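Local coordinates for cell division protein FtsX (Streptococcus pneumoniae, PDB 6HE6) that forms, with FtsE, the ABC transporter-like FtsEX complex of cell division, its large extracellular loop interacting with the peptidoglycan hydrolase PcsB, at residues K41-K53 and D98-V112. Residues are numbered along the deposited sequence; the frame is centred on the assembly and turned at random. Where two conformers were deposited one is given.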
loop_
_atom_site.group_PDB
_atom_site.type_symbol
_atom_site.label_atom_id
_atom_site.label_comp_id
_atom_site.label_asym_id
_atom_site.label_seq_id
_atom_site.Cartn_x
_atom_site.Cartn_y
_atom_site.Cartn_z
ATOM N N LYS A 41 9.507 -6.296 -2.737
ATOM C CA LYS A 41 9.096 -7.701 -2.704
ATOM C C LYS A 41 7.595 -7.842 -2.925
ATOM O O LYS A 41 7.138 -8.708 -3.683
ATOM C CB LYS A 41 9.481 -8.320 -1.358
ATOM C CG LYS A 41 10.577 -9.372 -1.413
ATOM C CD LYS A 41 11.817 -8.868 -2.116
ATOM C CE LYS A 41 12.839 -9.989 -2.306
ATOM N NZ LYS A 41 13.021 -10.823 -1.081
ATOM N N VAL A 42 6.807 -7.011 -2.242
ATOM C CA VAL A 42 5.357 -7.085 -2.391
ATOM C C VAL A 42 4.917 -6.435 -3.691
ATOM O O VAL A 42 4.065 -6.980 -4.411
ATOM C CB VAL A 42 4.662 -6.444 -1.183
ATOM C CG1 VAL A 42 3.158 -6.436 -1.394
ATOM C CG2 VAL A 42 5.057 -7.187 0.091
ATOM N N TYR A 43 5.492 -5.267 -4.014
ATOM C CA TYR A 43 5.186 -4.586 -5.270
ATOM C C TYR A 43 5.328 -5.544 -6.444
ATOM O O TYR A 43 4.406 -5.692 -7.250
ATOM C CB TYR A 43 6.095 -3.348 -5.453
ATOM C CG TYR A 43 6.033 -2.721 -6.844
ATOM C CD1 TYR A 43 5.079 -1.762 -7.155
ATOM C CD2 TYR A 43 6.914 -3.113 -7.851
ATOM C CE1 TYR A 43 5.013 -1.204 -8.432
ATOM C CE2 TYR A 43 6.851 -2.568 -9.116
ATOM C CZ TYR A 43 5.902 -1.610 -9.395
ATOM O OH TYR A 43 5.849 -1.081 -10.655
ATOM N N ASP A 44 6.453 -6.257 -6.519
ATOM C CA ASP A 44 6.742 -7.066 -7.702
ATOM C C ASP A 44 5.759 -8.224 -7.863
ATOM O O ASP A 44 5.335 -8.524 -8.984
ATOM C CB ASP A 44 8.176 -7.600 -7.658
ATOM C CG ASP A 44 9.214 -6.524 -7.857
ATOM O OD1 ASP A 44 8.867 -5.458 -8.405
ATOM O OD2 ASP A 44 10.392 -6.773 -7.515
ATOM N N SER A 45 5.380 -8.879 -6.757
ATOM C CA SER A 45 4.426 -9.985 -6.824
ATOM C C SER A 45 3.066 -9.513 -7.312
ATOM O O SER A 45 2.398 -10.212 -8.081
ATOM C CB SER A 45 4.291 -10.637 -5.451
ATOM O OG SER A 45 5.551 -11.104 -5.003
ATOM N N LEU A 46 2.627 -8.340 -6.852
ATOM C CA LEU A 46 1.395 -7.750 -7.363
ATOM C C LEU A 46 1.531 -7.397 -8.842
ATOM O O LEU A 46 0.701 -7.799 -9.665
ATOM C CB LEU A 46 1.026 -6.504 -6.539
ATOM C CG LEU A 46 0.729 -6.678 -5.041
ATOM C CD1 LEU A 46 0.637 -5.322 -4.332
ATOM C CD2 LEU A 46 -0.574 -7.425 -4.866
ATOM N N LYS A 47 2.594 -6.666 -9.200
ATOM C CA LYS A 47 2.844 -6.257 -10.583
ATOM C C LYS A 47 2.979 -7.447 -11.535
ATOM O O LYS A 47 2.698 -7.312 -12.732
ATOM C CB LYS A 47 4.109 -5.381 -10.622
ATOM C CG LYS A 47 4.198 -4.390 -11.776
ATOM C CD LYS A 47 3.219 -3.260 -11.604
ATOM C CE LYS A 47 2.820 -2.589 -12.910
ATOM N NZ LYS A 47 3.765 -1.546 -13.324
ATOM N N ASN A 48 3.370 -8.614 -11.029
ATOM C CA ASN A 48 3.513 -9.800 -11.862
ATOM C C ASN A 48 2.188 -10.482 -12.174
ATOM O O ASN A 48 2.166 -11.378 -13.020
ATOM C CB ASN A 48 4.440 -10.811 -11.187
ATOM C CG ASN A 48 5.898 -10.516 -11.439
ATOM O OD1 ASN A 48 6.241 -9.734 -12.328
ATOM N ND2 ASN A 48 6.772 -11.148 -10.661
ATOM N N MET A 49 1.100 -10.107 -11.507
ATOM C CA MET A 49 -0.190 -10.720 -11.788
ATOM C C MET A 49 -0.739 -10.231 -13.120
ATOM O O MET A 49 -0.838 -9.025 -13.358
ATOM C CB MET A 49 -1.179 -10.412 -10.672
ATOM C CG MET A 49 -0.740 -10.860 -9.300
ATOM S SD MET A 49 -2.056 -10.499 -8.122
ATOM C CE MET A 49 -1.295 -11.068 -6.585
ATOM N N SER A 50 -1.120 -11.176 -13.984
ATOM C CA SER A 50 -1.544 -10.815 -15.332
ATOM C C SER A 50 -2.803 -9.961 -15.342
ATOM O O SER A 50 -3.011 -9.195 -16.290
ATOM C CB SER A 50 -1.771 -12.080 -16.172
ATOM O OG SER A 50 -2.355 -13.095 -15.386
ATOM N N THR A 51 -3.643 -10.058 -14.319
ATOM C CA THR A 51 -4.888 -9.303 -14.293
ATOM C C THR A 51 -4.783 -7.940 -13.603
ATOM O O THR A 51 -5.812 -7.275 -13.451
ATOM C CB THR A 51 -5.975 -10.120 -13.613
ATOM O OG1 THR A 51 -5.504 -10.538 -12.334
ATOM C CG2 THR A 51 -6.310 -11.362 -14.446
ATOM N N VAL A 52 -3.583 -7.482 -13.197
ATOM C CA VAL A 52 -3.443 -6.154 -12.596
ATOM C C VAL A 52 -2.867 -5.161 -13.601
ATOM O O VAL A 52 -1.932 -5.471 -14.352
ATOM C CB VAL A 52 -2.583 -6.191 -11.319
ATOM C CG1 VAL A 52 -3.058 -7.276 -10.387
ATOM C CG2 VAL A 52 -1.151 -6.408 -11.670
ATOM N N LYS A 53 -3.413 -3.944 -13.603
ATOM C CA LYS A 53 -2.948 -2.918 -14.531
ATOM C C LYS A 53 -1.960 -1.940 -13.905
ATOM O O LYS A 53 -1.040 -1.474 -14.587
ATOM C CB LYS A 53 -4.133 -2.136 -15.116
ATOM C CG LYS A 53 -3.684 -0.979 -16.045
ATOM C CD LYS A 53 -4.829 -0.181 -16.674
ATOM C CE LYS A 53 -4.619 -0.066 -18.190
ATOM N NZ LYS A 53 -5.844 0.343 -18.948
ATOM N N ASP A 98 -11.936 -9.724 -12.194
ATOM C CA ASP A 98 -10.616 -10.145 -11.734
ATOM C C ASP A 98 -10.339 -9.781 -10.284
ATOM O O ASP A 98 -9.332 -10.247 -9.726
ATOM C CB ASP A 98 -9.511 -9.521 -12.600
ATOM C CG ASP A 98 -9.642 -9.864 -14.069
ATOM O OD1 ASP A 98 -9.941 -11.027 -14.402
ATOM O OD2 ASP A 98 -9.424 -8.963 -14.898
ATOM N N VAL A 99 -11.189 -8.962 -9.667
ATOM C CA VAL A 99 -10.867 -8.383 -8.363
ATOM C C VAL A 99 -10.794 -9.462 -7.293
ATOM O O VAL A 99 -9.865 -9.488 -6.480
ATOM C CB VAL A 99 -11.897 -7.303 -7.987
ATOM C CG1 VAL A 99 -11.978 -7.139 -6.465
ATOM C CG2 VAL A 99 -11.579 -5.995 -8.665
ATOM N N LYS A 100 -11.776 -10.367 -7.265
ATOM C CA LYS A 100 -11.805 -11.361 -6.197
ATOM C C LYS A 100 -10.604 -12.292 -6.278
ATOM O O LYS A 100 -10.036 -12.675 -5.249
ATOM C CB LYS A 100 -13.125 -12.147 -6.213
ATOM C CG LYS A 100 -13.826 -12.116 -4.849
ATOM C CD LYS A 100 -15.310 -12.485 -4.885
ATOM C CE LYS A 100 -16.206 -11.246 -4.729
ATOM N NZ LYS A 100 -17.665 -11.590 -4.629
ATOM N N THR A 101 -10.177 -12.637 -7.494
ATOM C CA THR A 101 -8.984 -13.461 -7.636
ATOM C C THR A 101 -7.739 -12.712 -7.169
ATOM O O THR A 101 -6.896 -13.277 -6.460
ATOM C CB THR A 101 -8.825 -13.911 -9.086
ATOM O OG1 THR A 101 -9.998 -14.621 -9.500
ATOM C CG2 THR A 101 -7.612 -14.832 -9.227
ATOM N N ILE A 102 -7.614 -11.435 -7.553
ATOM C CA ILE A 102 -6.444 -10.635 -7.183
ATOM C C ILE A 102 -6.331 -10.529 -5.667
ATOM O O ILE A 102 -5.259 -10.734 -5.080
ATOM C CB ILE A 102 -6.519 -9.243 -7.841
ATOM C CG1 ILE A 102 -6.132 -9.318 -9.314
ATOM C CG2 ILE A 102 -5.607 -8.253 -7.135
ATOM C CD1 ILE A 102 -6.637 -8.131 -10.120
ATOM N N ALA A 103 -7.444 -10.218 -5.006
ATOM C CA ALA A 103 -7.419 -10.055 -3.561
ATOM C C ALA A 103 -7.042 -11.348 -2.851
ATOM O O ALA A 103 -6.396 -11.313 -1.797
ATOM C CB ALA A 103 -8.782 -9.553 -3.092
ATOM N N GLU A 104 -7.430 -12.499 -3.407
ATOM C CA GLU A 104 -7.116 -13.768 -2.758
ATOM C C GLU A 104 -5.639 -14.103 -2.894
ATOM O O GLU A 104 -4.979 -14.462 -1.913
ATOM C CB GLU A 104 -7.976 -14.882 -3.345
ATOM C CG GLU A 104 -9.198 -15.182 -2.500
ATOM C CD GLU A 104 -10.338 -15.753 -3.313
ATOM O OE1 GLU A 104 -11.505 -15.386 -3.043
ATOM O OE2 GLU A 104 -10.063 -16.574 -4.216
ATOM N N ASP A 105 -5.094 -13.971 -4.101
ATOM C CA ASP A 105 -3.665 -14.182 -4.274
ATOM C C ASP A 105 -2.858 -13.167 -3.466
ATOM O O ASP A 105 -1.765 -13.477 -2.971
ATOM C CB ASP A 105 -3.322 -14.119 -5.764
ATOM C CG ASP A 105 -4.042 -15.199 -6.569
ATOM O OD1 ASP A 105 -4.696 -16.055 -5.939
ATOM O OD2 ASP A 105 -3.994 -15.170 -7.824
ATOM N N ALA A 106 -3.383 -11.951 -3.311
ATOM C CA ALA A 106 -2.624 -10.912 -2.617
ATOM C C ALA A 106 -2.443 -11.239 -1.139
ATOM O O ALA A 106 -1.386 -10.954 -0.566
ATOM C CB ALA A 106 -3.302 -9.554 -2.781
ATOM N N LYS A 107 -3.459 -11.823 -0.494
ATOM C CA LYS A 107 -3.302 -12.137 0.923
ATOM C C LYS A 107 -2.232 -13.207 1.130
ATOM O O LYS A 107 -1.669 -13.302 2.224
ATOM C CB LYS A 107 -4.648 -12.570 1.544
ATOM C CG LYS A 107 -4.920 -12.074 3.006
ATOM C CD LYS A 107 -3.743 -12.328 3.952
ATOM C CE LYS A 107 -4.025 -12.040 5.414
ATOM N NZ LYS A 107 -2.718 -11.837 6.118
ATOM N N LYS A 108 -1.890 -13.966 0.087
ATOM C CA LYS A 108 -0.891 -15.025 0.179
ATOM C C LYS A 108 0.540 -14.529 -0.009
ATOM O O LYS A 108 1.474 -15.315 0.152
ATOM C CB LYS A 108 -1.206 -16.121 -0.842
ATOM C CG LYS A 108 -2.421 -16.943 -0.442
ATOM C CD LYS A 108 -2.430 -18.304 -1.097
ATOM C CE LYS A 108 -3.181 -18.257 -2.410
ATOM N NZ LYS A 108 -4.087 -19.427 -2.558
ATOM N N ILE A 109 0.740 -13.258 -0.339
ATOM C CA ILE A 109 2.084 -12.709 -0.469
ATOM C C ILE A 109 2.643 -12.441 0.921
ATOM O O ILE A 109 1.967 -11.847 1.769
ATOM C CB ILE A 109 2.064 -11.420 -1.304
ATOM C CG1 ILE A 109 1.514 -11.693 -2.711
ATOM C CG2 ILE A 109 3.466 -10.815 -1.346
ATOM C CD1 ILE A 109 1.312 -10.449 -3.556
ATOM N N GLU A 110 3.870 -12.882 1.179
ATOM C CA GLU A 110 4.425 -12.624 2.498
ATOM C C GLU A 110 4.835 -11.164 2.597
ATOM O O GLU A 110 5.477 -10.614 1.695
ATOM C CB GLU A 110 5.599 -13.546 2.807
ATOM C CG GLU A 110 5.872 -13.697 4.322
ATOM C CD GLU A 110 4.616 -13.566 5.206
ATOM O OE1 GLU A 110 3.629 -14.307 5.002
ATOM O OE2 GLU A 110 4.629 -12.724 6.126
ATOM N N GLY A 111 4.452 -10.545 3.702
ATOM C CA GLY A 111 4.512 -9.120 3.901
ATOM C C GLY A 111 3.157 -8.444 3.859
ATOM O O GLY A 111 3.004 -7.360 4.432
ATOM N N VAL A 112 2.170 -9.058 3.205
ATOM C CA VAL A 112 0.821 -8.496 3.137
ATOM C C VAL A 112 0.116 -8.752 4.467
ATOM O O VAL A 112 0.007 -9.900 4.910
ATOM C CB VAL A 112 0.025 -9.105 1.973
ATOM C CG1 VAL A 112 -1.467 -8.806 2.127
ATOM C CG2 VAL A 112 0.540 -8.599 0.643
#
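Helices 41-47 and 99-107 lie side by side on one face of the four-stranded antiparallel sheet of the FtsX extracellular domain, and the packing between segments 41-53 and 98-112 is carried by Val42, Met49, Ile102 and Ile109, with Thr51 at the edge. The register runs antiparallel, from Val42 beside Gly111 to Thr51 beside Asp98. Ile109, in the turn 109-112, points across: with CG1 anti to its carbonyl carbon (chi1 -60°), its CD1 touches Ser45 CB at 3.5 Å and Leu46 CD2 at 3.8 Å. The same Leu46 methyl also meets Ala106 CB, while both residues rest on Val14 of strand 11-16, tying the helix pair to the sheet. Met49 follows with a chain extended beyond CG (chi2 -177°), which lays CE 3.8 Å from Asp105 CB and 4.0 Å from Ile109 CD1, against Asp105 and Ala106. Toward the start of 98-112, Ile102 is wedged against the turn 49-52: its CD1 packs on Val52 CG1 at 3.7 Å, and its CG1 passes Thr51 OG1 at 3.3 Å, the two side chains running in opposite directions. Thr51 turns its CG2 to the carboxylate of Asp98, a van der Waals contact. By the type II turn 109-112, Val42 divides its methyls: CG1 meets Val112 CG2, the two side chains crossing at about a right angle, and CG2 faces Glu110 O, beside Gly111. Ser45 OG, meanwhile, bonds back to Lys41 O (3.2 Å) within its own helix, leaving CB to meet Ile109. With no hydrogen bond joining the segments, the pairing rests mainly on apolar side-chain contact, with the shared support of strand 11-16.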